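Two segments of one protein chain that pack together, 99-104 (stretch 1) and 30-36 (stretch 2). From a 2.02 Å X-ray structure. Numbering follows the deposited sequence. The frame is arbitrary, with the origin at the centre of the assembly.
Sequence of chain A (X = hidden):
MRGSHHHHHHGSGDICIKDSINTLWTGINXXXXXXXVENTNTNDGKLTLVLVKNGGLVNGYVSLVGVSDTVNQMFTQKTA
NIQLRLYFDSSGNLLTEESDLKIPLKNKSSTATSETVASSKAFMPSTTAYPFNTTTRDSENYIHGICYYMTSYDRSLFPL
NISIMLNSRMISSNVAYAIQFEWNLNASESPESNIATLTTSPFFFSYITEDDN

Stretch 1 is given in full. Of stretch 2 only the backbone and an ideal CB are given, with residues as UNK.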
# COMPACT_ATOMS: atom_id res chain seq x y z
N SER A 99 -0.11 24.92 -11.11
CA SER A 99 -0.26 23.46 -11.07
C SER A 99 -0.91 22.90 -12.34
O SER A 99 -1.60 23.61 -13.05
CB SER A 99 -1.13 23.08 -9.87
OG SER A 99 -0.59 23.57 -8.65
N ASP A 100 -0.66 21.61 -12.59
CA ASP A 100 -1.26 20.92 -13.72
C ASP A 100 -2.72 20.56 -13.38
O ASP A 100 -3.52 20.34 -14.28
CB ASP A 100 -0.47 19.66 -14.07
CG ASP A 100 0.93 19.98 -14.55
OD1 ASP A 100 1.07 20.91 -15.37
OD2 ASP A 100 1.89 19.31 -14.11
N LEU A 101 -3.04 20.48 -12.08
CA LEU A 101 -4.43 20.23 -11.63
C LEU A 101 -5.07 21.64 -11.59
O LEU A 101 -4.61 22.50 -10.84
CB LEU A 101 -4.46 19.62 -10.22
CG LEU A 101 -5.85 19.47 -9.58
CD1 LEU A 101 -6.75 18.65 -10.49
CD2 LEU A 101 -5.73 18.78 -8.20
N LYS A 102 -6.13 21.86 -12.36
CA LYS A 102 -6.75 23.20 -12.47
C LYS A 102 -7.99 23.52 -11.65
O LYS A 102 -8.56 24.62 -11.76
CB LYS A 102 -7.06 23.47 -13.93
CG LYS A 102 -5.86 23.34 -14.86
CD LYS A 102 -4.74 24.28 -14.45
CE LYS A 102 -3.61 24.27 -15.47
NZ LYS A 102 -2.55 25.27 -15.10
N ILE A 103 -8.44 22.56 -10.85
CA ILE A 103 -9.63 22.75 -10.04
C ILE A 103 -9.20 22.47 -8.61
O ILE A 103 -8.56 21.45 -8.33
CB ILE A 103 -10.74 21.76 -10.48
CG1 ILE A 103 -11.21 22.14 -11.88
CG2 ILE A 103 -11.87 21.75 -9.50
CD1 ILE A 103 -11.90 21.06 -12.66
N PRO A 104 -9.50 23.39 -7.69
CA PRO A 104 -9.10 23.19 -6.29
C PRO A 104 -9.72 21.96 -5.67
O PRO A 104 -10.75 21.46 -6.11
CB PRO A 104 -9.58 24.48 -5.61
CG PRO A 104 -10.77 24.85 -6.42
CD PRO A 104 -10.27 24.64 -7.83
N UNK A 30 -14.90 13.72 -11.03
CA UNK A 30 -14.70 15.11 -11.43
C UNK A 30 -14.67 15.30 -12.93
O UNK A 30 -14.51 14.35 -13.69
CB UNK A 30 -13.40 15.64 -10.83
N UNK A 31 -14.83 16.56 -13.39
CA UNK A 31 -14.80 16.83 -14.82
C UNK A 31 -13.33 16.87 -15.22
O UNK A 31 -12.45 16.73 -14.34
CB UNK A 31 -15.52 18.13 -15.17
N UNK A 32 -13.02 17.01 -16.52
CA UNK A 32 -11.59 17.07 -16.88
C UNK A 32 -11.04 18.16 -15.97
O UNK A 32 -11.57 19.29 -15.96
CB UNK A 32 -11.35 17.37 -18.36
N UNK A 33 -10.00 17.84 -15.20
CA UNK A 33 -9.45 18.77 -14.23
C UNK A 33 -7.94 19.00 -14.25
O UNK A 33 -7.42 19.77 -13.45
CB UNK A 33 -9.84 18.28 -12.83
N UNK A 34 -7.22 18.33 -15.15
CA UNK A 34 -5.77 18.54 -15.21
C UNK A 34 -5.27 18.60 -16.65
O UNK A 34 -5.99 18.27 -17.57
CB UNK A 34 -5.04 17.43 -14.45
N UNK A 35 -4.03 19.02 -16.83
CA UNK A 35 -3.48 19.13 -18.18
C UNK A 35 -2.24 18.27 -18.30
O UNK A 35 -1.21 18.53 -17.68
CB UNK A 35 -3.16 20.59 -18.52
N UNK A 36 -2.37 17.23 -19.11
CA UNK A 36 -1.29 16.29 -19.34
C UNK A 36 -0.37 16.75 -20.45
O UNK A 36 0.85 16.64 -20.35
CB UNK A 36 -1.85 14.91 -19.67

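The two segments run roughly antiparallel, their end-to-end directions 157° apart, and their CA traces come closest where the CA of Leu101 lies 4.2 Å from the CA of position 34. A single beta bridge joins that pair, held by two backbone hydrogen bonds: Lys102 N donates to O of 33 (2.7 Å, 166° at the hydrogen), and N of 35 donates to Asp100 O (2.9 Å, 142°).

At position 30, CA-to-CB points toward stretch 1, but no atom of it lies within 5.5 Å of the ideal CB. Phi of -70° with psi of 163° is extended and permits many residues, proline included. The residue is Pro30, without contact to stretch 1.

Position 31 points sideways, and its ideal CB is 5.3 Å from Ile103 CD1. A small or medium apolar group would suit that methyl, and phi of -80° still allows a ring. Pro31 supplies one, with its CG 3.9 Å from Ile103 CD1.

Position 32 points away, with nothing within 5.5 Å of its ideal CB, so the choice is wide; phi of -52° is compatible with proline. Pro32 meets Ile103 CD1 through its backbone O, at 3.8 Å.

Position 33 is more constrained. CA-to-CB points sideways, and the ideal CB lies 3.5 Å from Ile103 CD1, which is tight, and 3.9 Å from Leu101 CD1. Phi of -130° argues against proline. Apolar or polar side chains could fit if they leave CB without crowding these methyls. In Asn33, chi1 is 59° (p); CB sits 3.4 Å from Ile103 CD1 and CG 3.7 Å from Leu101 CD1, while the amide's polar atoms find hydrogen bonds elsewhere in the structure.

At position 34 CA-to-CB also points sideways, and the ideal CB is only 3.3 Å from Asp100 O and 4.0 Å from Leu101 CA. This close bridge favours a slim side chain such as alanine, serine or cysteine. Cys34 has chi1 of 59° (p). Its CA makes a CA-H...O contact with Asp100 O at 3.0 Å, and its CB lies 4.5 Å from Leu101 CD1.

Position 35 must keep its N-H, excluding proline. CB points sideways, 4.8 Å from Lys102 CE, so a long polar or acidic chain could approach the lysine. Gln35 extends with chi2 at -172° (t), bringing OE1 3.1 Å from Lys102 CE; Lys102 NZ instead donates to Ser99 O at 2.8 Å. Water 1 donates to Gln35 OE1 (2.8 Å) and weakly to Asp100 OD1 (3.5 Å).

Position 36 points away, unconstrained by stretch 1. Ile36 makes no contact with it.

Stretch 2 (30-36) PPPNCQI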
# COMPACT_ATOMS: atom_id res chain seq x y z
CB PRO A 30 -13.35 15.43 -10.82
CG PRO A 30 -12.60 14.18 -11.13
CD PRO A 30 -13.60 13.10 -10.73
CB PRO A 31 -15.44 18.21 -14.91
CG PRO A 31 -14.93 18.87 -13.66
CD PRO A 31 -15.14 17.78 -12.62
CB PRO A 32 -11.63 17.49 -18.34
CG PRO A 32 -12.91 16.84 -18.86
CD PRO A 32 -13.89 17.02 -17.71
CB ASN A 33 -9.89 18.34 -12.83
CG ASN A 33 -9.41 16.94 -12.48
OD1 ASN A 33 -8.62 16.36 -13.22
ND2 ASN A 33 -9.88 16.41 -11.36
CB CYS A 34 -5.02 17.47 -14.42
SG CYS A 34 -5.32 15.81 -14.96
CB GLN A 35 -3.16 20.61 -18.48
CG GLN A 35 -4.36 21.52 -18.20
CD GLN A 35 -4.19 22.97 -18.66
OE1 GLN A 35 -3.15 23.59 -18.45
NE2 GLN A 35 -5.25 23.52 -19.26
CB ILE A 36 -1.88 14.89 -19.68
CG1 ILE A 36 -2.52 14.30 -18.42
CG2 ILE A 36 -0.78 13.95 -20.22
CD1 ILE A 36 -3.53 13.23 -18.70
O HOH W 1 -0.56 23.16 -17.42
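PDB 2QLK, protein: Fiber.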